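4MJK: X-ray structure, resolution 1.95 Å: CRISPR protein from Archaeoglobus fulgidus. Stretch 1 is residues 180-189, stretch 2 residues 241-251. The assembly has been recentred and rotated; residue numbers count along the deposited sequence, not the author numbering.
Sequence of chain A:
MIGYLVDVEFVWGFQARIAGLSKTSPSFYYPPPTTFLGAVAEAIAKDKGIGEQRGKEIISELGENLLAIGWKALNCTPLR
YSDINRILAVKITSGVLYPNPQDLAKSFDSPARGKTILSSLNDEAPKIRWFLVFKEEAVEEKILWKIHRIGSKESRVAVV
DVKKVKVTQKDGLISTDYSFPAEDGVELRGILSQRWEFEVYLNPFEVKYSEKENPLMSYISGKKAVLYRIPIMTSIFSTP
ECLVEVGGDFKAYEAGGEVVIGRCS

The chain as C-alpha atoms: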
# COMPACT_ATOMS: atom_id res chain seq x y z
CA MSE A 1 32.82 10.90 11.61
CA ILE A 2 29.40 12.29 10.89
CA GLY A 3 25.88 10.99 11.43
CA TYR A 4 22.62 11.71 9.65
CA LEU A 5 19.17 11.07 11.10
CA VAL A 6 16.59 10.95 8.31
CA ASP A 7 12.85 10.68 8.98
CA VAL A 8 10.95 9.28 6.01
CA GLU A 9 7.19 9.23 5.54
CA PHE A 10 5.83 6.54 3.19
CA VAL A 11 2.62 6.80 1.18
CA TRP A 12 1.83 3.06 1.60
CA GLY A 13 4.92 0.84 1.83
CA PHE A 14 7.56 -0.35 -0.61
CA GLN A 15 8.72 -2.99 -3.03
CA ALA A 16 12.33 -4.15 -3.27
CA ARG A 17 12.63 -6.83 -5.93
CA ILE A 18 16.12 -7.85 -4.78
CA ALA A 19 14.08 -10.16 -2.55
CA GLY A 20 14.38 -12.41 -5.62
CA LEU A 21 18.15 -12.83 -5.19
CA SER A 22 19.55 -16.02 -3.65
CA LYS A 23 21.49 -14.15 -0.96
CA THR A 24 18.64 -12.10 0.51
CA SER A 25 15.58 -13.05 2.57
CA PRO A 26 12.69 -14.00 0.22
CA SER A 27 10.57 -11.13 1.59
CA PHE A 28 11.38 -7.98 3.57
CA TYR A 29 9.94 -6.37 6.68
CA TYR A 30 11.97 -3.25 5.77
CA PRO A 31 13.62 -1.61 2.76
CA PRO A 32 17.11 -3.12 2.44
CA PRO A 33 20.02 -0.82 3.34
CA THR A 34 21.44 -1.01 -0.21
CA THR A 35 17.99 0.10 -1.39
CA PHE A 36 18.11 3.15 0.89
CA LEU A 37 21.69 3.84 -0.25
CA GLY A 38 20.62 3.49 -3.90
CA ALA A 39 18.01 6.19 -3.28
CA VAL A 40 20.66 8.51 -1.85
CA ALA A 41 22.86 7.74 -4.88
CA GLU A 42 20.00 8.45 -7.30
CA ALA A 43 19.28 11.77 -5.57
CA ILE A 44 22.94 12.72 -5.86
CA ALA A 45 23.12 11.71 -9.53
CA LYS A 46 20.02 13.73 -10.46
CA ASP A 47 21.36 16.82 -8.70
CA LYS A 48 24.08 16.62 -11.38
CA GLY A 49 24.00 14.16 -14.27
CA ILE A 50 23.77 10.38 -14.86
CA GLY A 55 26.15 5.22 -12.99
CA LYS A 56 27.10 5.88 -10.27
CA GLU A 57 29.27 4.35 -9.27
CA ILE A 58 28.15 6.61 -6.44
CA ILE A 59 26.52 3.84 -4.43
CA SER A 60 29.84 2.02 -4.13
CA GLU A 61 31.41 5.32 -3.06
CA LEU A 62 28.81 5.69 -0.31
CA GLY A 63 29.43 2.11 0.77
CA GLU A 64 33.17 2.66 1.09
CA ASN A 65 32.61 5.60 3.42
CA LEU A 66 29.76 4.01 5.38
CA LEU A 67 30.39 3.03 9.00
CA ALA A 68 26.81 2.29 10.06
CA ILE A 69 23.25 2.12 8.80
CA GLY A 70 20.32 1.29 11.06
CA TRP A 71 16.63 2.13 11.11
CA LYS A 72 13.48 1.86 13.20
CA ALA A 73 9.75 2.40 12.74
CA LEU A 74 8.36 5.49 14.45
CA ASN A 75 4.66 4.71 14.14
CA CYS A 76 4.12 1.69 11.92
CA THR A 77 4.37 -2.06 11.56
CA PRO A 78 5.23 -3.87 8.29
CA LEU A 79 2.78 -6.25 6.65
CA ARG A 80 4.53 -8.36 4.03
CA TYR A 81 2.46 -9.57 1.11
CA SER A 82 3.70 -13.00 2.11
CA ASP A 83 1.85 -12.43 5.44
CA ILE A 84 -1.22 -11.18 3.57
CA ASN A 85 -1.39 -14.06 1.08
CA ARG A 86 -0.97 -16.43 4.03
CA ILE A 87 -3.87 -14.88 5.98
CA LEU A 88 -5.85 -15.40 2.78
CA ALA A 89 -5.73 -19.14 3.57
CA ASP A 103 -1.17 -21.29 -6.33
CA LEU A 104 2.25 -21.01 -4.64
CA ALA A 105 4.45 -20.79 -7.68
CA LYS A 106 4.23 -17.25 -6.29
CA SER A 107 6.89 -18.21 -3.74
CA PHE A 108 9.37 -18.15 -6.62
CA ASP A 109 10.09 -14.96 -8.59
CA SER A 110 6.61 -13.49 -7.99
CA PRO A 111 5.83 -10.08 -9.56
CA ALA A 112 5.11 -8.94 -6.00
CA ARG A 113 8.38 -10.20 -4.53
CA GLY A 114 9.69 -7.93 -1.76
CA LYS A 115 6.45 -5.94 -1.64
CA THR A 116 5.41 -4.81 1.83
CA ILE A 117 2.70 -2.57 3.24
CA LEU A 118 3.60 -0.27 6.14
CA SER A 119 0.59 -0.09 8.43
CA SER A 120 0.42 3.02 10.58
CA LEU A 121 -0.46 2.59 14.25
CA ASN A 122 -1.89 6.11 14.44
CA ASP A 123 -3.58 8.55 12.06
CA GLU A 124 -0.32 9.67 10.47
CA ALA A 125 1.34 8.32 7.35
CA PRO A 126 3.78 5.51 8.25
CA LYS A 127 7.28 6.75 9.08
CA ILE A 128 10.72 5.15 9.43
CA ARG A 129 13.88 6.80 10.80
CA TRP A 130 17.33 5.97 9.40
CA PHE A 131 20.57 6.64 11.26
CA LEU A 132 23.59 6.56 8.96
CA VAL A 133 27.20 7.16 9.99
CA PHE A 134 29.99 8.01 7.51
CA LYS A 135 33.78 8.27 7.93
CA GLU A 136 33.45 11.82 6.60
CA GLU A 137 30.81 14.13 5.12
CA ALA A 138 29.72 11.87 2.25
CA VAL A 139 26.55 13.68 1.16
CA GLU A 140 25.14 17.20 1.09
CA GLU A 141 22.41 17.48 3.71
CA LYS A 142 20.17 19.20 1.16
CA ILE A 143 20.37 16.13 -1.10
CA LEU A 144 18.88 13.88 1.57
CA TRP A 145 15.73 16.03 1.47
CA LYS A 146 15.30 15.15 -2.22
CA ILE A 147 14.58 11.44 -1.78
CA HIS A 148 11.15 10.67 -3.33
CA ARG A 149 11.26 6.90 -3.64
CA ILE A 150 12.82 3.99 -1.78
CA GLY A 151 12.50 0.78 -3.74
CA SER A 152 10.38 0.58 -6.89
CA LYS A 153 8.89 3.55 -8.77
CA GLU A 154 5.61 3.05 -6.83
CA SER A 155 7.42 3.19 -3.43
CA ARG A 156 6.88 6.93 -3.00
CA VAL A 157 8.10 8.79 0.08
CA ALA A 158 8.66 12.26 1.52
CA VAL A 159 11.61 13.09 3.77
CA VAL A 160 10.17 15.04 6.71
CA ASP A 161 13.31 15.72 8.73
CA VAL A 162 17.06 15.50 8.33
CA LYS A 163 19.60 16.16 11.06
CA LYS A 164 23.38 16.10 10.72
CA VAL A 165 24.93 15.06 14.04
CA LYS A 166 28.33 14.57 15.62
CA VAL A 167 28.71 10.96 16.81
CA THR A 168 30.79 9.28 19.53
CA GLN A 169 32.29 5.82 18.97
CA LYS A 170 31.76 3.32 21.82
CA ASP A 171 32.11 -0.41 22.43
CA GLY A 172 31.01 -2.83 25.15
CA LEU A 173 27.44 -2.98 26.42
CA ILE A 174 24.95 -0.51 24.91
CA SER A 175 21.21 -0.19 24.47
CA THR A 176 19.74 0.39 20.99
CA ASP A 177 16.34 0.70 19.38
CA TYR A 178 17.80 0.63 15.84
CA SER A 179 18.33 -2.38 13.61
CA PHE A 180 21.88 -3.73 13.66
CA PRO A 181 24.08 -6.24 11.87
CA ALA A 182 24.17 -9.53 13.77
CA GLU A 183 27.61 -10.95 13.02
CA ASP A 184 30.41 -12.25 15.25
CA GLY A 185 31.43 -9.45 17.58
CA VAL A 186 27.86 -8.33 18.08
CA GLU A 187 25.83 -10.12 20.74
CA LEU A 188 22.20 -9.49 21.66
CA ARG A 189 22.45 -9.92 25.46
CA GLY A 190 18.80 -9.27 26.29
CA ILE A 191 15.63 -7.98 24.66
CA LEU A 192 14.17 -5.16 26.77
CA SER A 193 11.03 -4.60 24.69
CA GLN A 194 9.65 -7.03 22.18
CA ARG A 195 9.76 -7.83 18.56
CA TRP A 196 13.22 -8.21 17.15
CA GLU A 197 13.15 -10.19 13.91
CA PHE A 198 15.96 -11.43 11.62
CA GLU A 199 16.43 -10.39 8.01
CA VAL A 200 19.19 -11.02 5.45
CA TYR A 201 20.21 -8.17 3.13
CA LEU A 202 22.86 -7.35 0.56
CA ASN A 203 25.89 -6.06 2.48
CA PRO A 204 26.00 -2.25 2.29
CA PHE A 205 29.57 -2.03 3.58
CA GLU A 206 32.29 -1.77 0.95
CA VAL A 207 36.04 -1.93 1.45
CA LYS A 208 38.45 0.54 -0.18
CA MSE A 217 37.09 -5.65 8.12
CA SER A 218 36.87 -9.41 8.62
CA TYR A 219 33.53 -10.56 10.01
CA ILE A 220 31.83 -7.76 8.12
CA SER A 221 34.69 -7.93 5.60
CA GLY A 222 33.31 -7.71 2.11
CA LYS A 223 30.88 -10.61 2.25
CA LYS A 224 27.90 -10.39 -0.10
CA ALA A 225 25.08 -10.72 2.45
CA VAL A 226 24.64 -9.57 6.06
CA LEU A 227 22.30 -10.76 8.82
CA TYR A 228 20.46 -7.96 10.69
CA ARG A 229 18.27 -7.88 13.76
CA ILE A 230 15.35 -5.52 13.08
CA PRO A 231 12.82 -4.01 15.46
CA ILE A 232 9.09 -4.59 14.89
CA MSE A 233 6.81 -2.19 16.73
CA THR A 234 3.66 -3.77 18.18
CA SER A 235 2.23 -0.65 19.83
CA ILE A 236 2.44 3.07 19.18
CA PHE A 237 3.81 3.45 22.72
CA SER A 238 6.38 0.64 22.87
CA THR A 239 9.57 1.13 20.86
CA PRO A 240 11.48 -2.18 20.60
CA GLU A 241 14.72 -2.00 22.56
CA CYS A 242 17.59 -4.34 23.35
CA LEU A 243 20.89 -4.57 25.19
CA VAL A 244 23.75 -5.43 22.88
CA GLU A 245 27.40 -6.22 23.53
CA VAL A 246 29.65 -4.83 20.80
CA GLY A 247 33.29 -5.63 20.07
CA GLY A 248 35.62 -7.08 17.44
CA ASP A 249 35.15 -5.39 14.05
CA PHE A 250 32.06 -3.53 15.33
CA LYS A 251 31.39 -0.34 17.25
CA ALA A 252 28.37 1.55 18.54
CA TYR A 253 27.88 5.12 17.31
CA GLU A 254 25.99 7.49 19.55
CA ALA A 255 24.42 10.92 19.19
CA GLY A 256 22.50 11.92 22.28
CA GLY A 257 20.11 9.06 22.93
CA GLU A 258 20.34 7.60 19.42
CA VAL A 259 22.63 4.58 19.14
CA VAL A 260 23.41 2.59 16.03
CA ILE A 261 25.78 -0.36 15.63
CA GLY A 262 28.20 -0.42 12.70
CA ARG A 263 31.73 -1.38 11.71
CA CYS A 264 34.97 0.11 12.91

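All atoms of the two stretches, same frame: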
# COMPACT_ATOMS: atom_id res chain seq x y z
N PHE A 180 20.43 -3.61 13.65
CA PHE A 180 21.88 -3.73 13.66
C PHE A 180 22.34 -5.02 13.01
O PHE A 180 21.63 -6.02 13.02
CB PHE A 180 22.40 -3.67 15.09
CG PHE A 180 21.78 -4.68 16.02
CD1 PHE A 180 20.60 -4.39 16.71
CD2 PHE A 180 22.39 -5.93 16.22
CE1 PHE A 180 20.04 -5.31 17.57
CE2 PHE A 180 21.83 -6.86 17.08
CZ PHE A 180 20.65 -6.55 17.75
N PRO A 181 23.56 -5.01 12.46
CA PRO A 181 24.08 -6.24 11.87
C PRO A 181 24.39 -7.25 12.98
O PRO A 181 24.95 -6.91 14.02
CB PRO A 181 25.35 -5.79 11.15
CG PRO A 181 25.77 -4.55 11.86
CD PRO A 181 24.53 -3.89 12.41
N ALA A 182 24.01 -8.50 12.76
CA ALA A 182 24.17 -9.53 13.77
C ALA A 182 25.26 -10.51 13.34
O ALA A 182 24.97 -11.62 12.93
CB ALA A 182 22.84 -10.27 13.98
N GLU A 183 26.51 -10.08 13.41
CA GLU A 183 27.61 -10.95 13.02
C GLU A 183 28.53 -11.13 14.23
O GLU A 183 28.33 -10.50 15.26
CB GLU A 183 28.37 -10.36 11.83
CG GLU A 183 27.50 -10.10 10.59
CD GLU A 183 27.03 -11.38 9.90
OE1 GLU A 183 27.48 -12.49 10.27
OE2 GLU A 183 26.19 -11.28 8.97
N ASP A 184 29.54 -11.98 14.10
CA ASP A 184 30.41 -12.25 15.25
C ASP A 184 31.05 -10.96 15.72
O ASP A 184 31.59 -10.19 14.91
CB ASP A 184 31.47 -13.30 14.92
CG ASP A 184 31.84 -14.15 16.12
OD1 ASP A 184 32.13 -13.58 17.19
OD2 ASP A 184 31.84 -15.39 15.99
N GLY A 185 30.97 -10.70 17.02
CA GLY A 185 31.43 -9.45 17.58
C GLY A 185 30.26 -8.63 18.09
O GLY A 185 30.42 -7.70 18.89
N VAL A 186 29.07 -8.99 17.63
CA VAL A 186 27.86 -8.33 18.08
C VAL A 186 27.00 -9.37 18.75
O VAL A 186 26.66 -10.38 18.14
CB VAL A 186 27.09 -7.69 16.89
CG1 VAL A 186 25.77 -7.09 17.38
CG2 VAL A 186 27.95 -6.64 16.21
N GLU A 187 26.65 -9.15 20.02
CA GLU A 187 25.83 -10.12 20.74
C GLU A 187 24.62 -9.48 21.40
O GLU A 187 24.76 -8.59 22.25
CB GLU A 187 26.67 -10.82 21.81
CG GLU A 187 25.88 -11.85 22.60
CD GLU A 187 26.75 -12.62 23.59
OE1 GLU A 187 27.48 -13.55 23.19
OE2 GLU A 187 26.68 -12.30 24.79
N LEU A 188 23.44 -9.94 21.02
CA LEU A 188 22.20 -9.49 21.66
C LEU A 188 22.07 -10.14 23.04
O LEU A 188 21.64 -11.28 23.14
CB LEU A 188 20.99 -9.82 20.78
CG LEU A 188 19.80 -8.86 20.86
CD1 LEU A 188 18.75 -9.18 19.78
CD2 LEU A 188 19.19 -8.86 22.28
N ARG A 189 22.43 -9.40 24.09
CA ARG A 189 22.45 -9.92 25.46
C ARG A 189 21.06 -10.12 26.08
O ARG A 189 20.81 -11.10 26.81
CB ARG A 189 23.28 -8.99 26.36
CG ARG A 189 24.73 -8.86 25.91
CD ARG A 189 25.49 -10.16 26.17
NE ARG A 189 25.49 -10.48 27.59
CZ ARG A 189 25.71 -11.69 28.11
NH1 ARG A 189 25.98 -12.73 27.34
NH2 ARG A 189 25.67 -11.84 29.43
N GLU A 241 13.42 -2.38 22.04
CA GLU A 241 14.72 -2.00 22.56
C GLU A 241 15.47 -3.24 23.01
O GLU A 241 14.87 -4.18 23.53
CB GLU A 241 14.55 -1.04 23.75
CG GLU A 241 15.83 -0.40 24.23
CD GLU A 241 15.58 0.63 25.32
OE1 GLU A 241 14.40 0.83 25.71
OE2 GLU A 241 16.56 1.25 25.79
N CYS A 242 16.79 -3.26 22.81
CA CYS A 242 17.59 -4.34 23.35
C CYS A 242 18.96 -3.90 23.86
O CYS A 242 19.47 -2.83 23.50
CB CYS A 242 17.74 -5.47 22.34
SG CYS A 242 18.62 -4.93 20.91
N LEU A 243 19.53 -4.74 24.71
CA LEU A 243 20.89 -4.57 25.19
C LEU A 243 21.83 -5.39 24.32
O LEU A 243 21.62 -6.59 24.10
CB LEU A 243 20.99 -5.04 26.64
CG LEU A 243 20.16 -4.22 27.64
CD1 LEU A 243 20.07 -4.95 28.98
CD2 LEU A 243 20.77 -2.83 27.80
N VAL A 244 22.87 -4.75 23.82
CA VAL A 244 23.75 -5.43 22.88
C VAL A 244 25.20 -5.22 23.30
O VAL A 244 25.59 -4.10 23.66
CB VAL A 244 23.56 -4.90 21.45
CG1 VAL A 244 24.45 -5.64 20.49
CG2 VAL A 244 22.09 -5.06 21.02
N GLU A 245 25.97 -6.30 23.26
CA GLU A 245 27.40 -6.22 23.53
C GLU A 245 28.14 -6.11 22.20
O GLU A 245 27.92 -6.91 21.29
CB GLU A 245 27.87 -7.47 24.27
CG GLU A 245 28.96 -7.23 25.28
CD GLU A 245 28.99 -8.34 26.35
OE1 GLU A 245 29.10 -9.53 25.95
OE2 GLU A 245 28.86 -8.03 27.56
N VAL A 246 29.01 -5.11 22.08
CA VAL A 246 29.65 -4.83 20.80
C VAL A 246 31.17 -4.80 20.91
O VAL A 246 31.72 -4.05 21.72
CB VAL A 246 29.13 -3.48 20.22
CG1 VAL A 246 29.73 -3.20 18.86
CG2 VAL A 246 27.59 -3.52 20.12
N GLY A 247 31.84 -5.61 20.10
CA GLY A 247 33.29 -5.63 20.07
C GLY A 247 33.78 -6.19 18.74
O GLY A 247 33.01 -6.30 17.80
N GLY A 248 35.06 -6.54 18.67
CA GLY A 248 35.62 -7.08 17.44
C GLY A 248 35.67 -6.03 16.36
O GLY A 248 36.15 -4.93 16.60
N ASP A 249 35.18 -6.35 15.16
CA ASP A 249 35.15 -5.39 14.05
C ASP A 249 34.03 -4.33 14.15
O ASP A 249 33.86 -3.51 13.25
CB ASP A 249 35.01 -6.12 12.71
CG ASP A 249 36.07 -7.20 12.51
OD1 ASP A 249 37.25 -6.95 12.85
OD2 ASP A 249 35.72 -8.30 12.03
N PHE A 250 33.26 -4.36 15.24
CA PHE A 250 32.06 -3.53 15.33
C PHE A 250 32.16 -2.52 16.44
O PHE A 250 32.85 -2.76 17.44
CB PHE A 250 30.82 -4.39 15.54
CG PHE A 250 30.53 -5.31 14.39
CD1 PHE A 250 31.10 -6.57 14.34
CD2 PHE A 250 29.71 -4.89 13.35
CE1 PHE A 250 30.84 -7.42 13.27
CE2 PHE A 250 29.44 -5.72 12.28
CZ PHE A 250 30.01 -6.99 12.24
N LYS A 251 31.45 -1.41 16.27
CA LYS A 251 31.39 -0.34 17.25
C LYS A 251 29.97 0.20 17.29
O LYS A 251 29.24 0.08 16.31
CB LYS A 251 32.30 0.82 16.84
CG LYS A 251 33.78 0.47 16.66
CD LYS A 251 34.44 0.26 18.01
CE LYS A 251 35.93 0.01 17.86
NZ LYS A 251 36.52 -0.42 19.15
O HOH W 1 34.25 -8.96 14.74

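What ties the two backbones together? Strand 186-189 runs antiparallel to strand 241-246, and Glu-187 faces Glu-245 in a hydrogen-bonded pair: Glu-187 N donates to Glu-245 O at 2.9 Å, and Glu-245 N returns the bond to Glu-187 O at 2.8 Å. The ladder extends in both directions, with Gly-247 N to Gly-185 O at 2.8 Å and Arg-189 N to Leu-243 O at 2.9 Å. These bonds use main-chain atoms alone, and the alternation along each strand puts Val-186 and Leu-188 on one face with Val-244 and Val-246, and Glu-187 and Glu-245 on the other.

How is the apolar face packed? Val-186 and Val-244 are both in the t rotamer, which brings CG1 of Val-186 to 3.7 Å from CG1 of Val-244. The other methyl of Val-186, CG2, lies over one face of the Phe-250 ring, 3.7 Å from its centroid, a CH-pi contact. Phe-180, with chi1 p, sets its ring against Val-244, whose CG2 sits over one ring face, 3.9 Å from CZ of Phe-180; Cys-242 SG approaches CE1 of Phe-180 at 3.6 Å. Leu-188 has an off-rotamer chi1 of -149°, and its CD2 reaches CB of Cys-242 at 3.7 Å. Methyls and rings suit this face because they leave few polar groups to satisfy.

Why does Phe-250 matter so much where the turns meet? Its CA-to-CB bond points toward stretch 1, and with chi1 m its buried ring packs against Pro-181, whose CG lies 3.9 Å from CE2 of Phe-250, and Glu-183, whose CB lies 3.8 Å from CZ of Phe-250. The carboxylate of Glu-183 lies farther from the ring and is hydrogen-bonded elsewhere in the structure. At the ring edge, Asp-184 O stands 3.3 Å from CE1 of Phe-250. Gly-185 fits here because a CB would clash with Gly-247 O and crowd the ring, and its backbone angles themselves call for glycine. A water joins the turns, donating to Asp-184 O at 2.9 Å and accepting from Asp-249 N at 2.8 Å.

What happens on the charged face? Glu-187 and Glu-245 project together here, with OE2 of Glu-187 3.9 Å from OE1 of Glu-245, a close pair of like charges. Arg-189, m at its first three chi angles, places NH1 2.7 Å from OE2 of Glu-187 in a salt bridge, although that oxygen is less surely placed. NE of Arg-189 is 4.1 Å from OE1 of Glu-245, beyond a salt bridge. Long charged side chains suit this more open face.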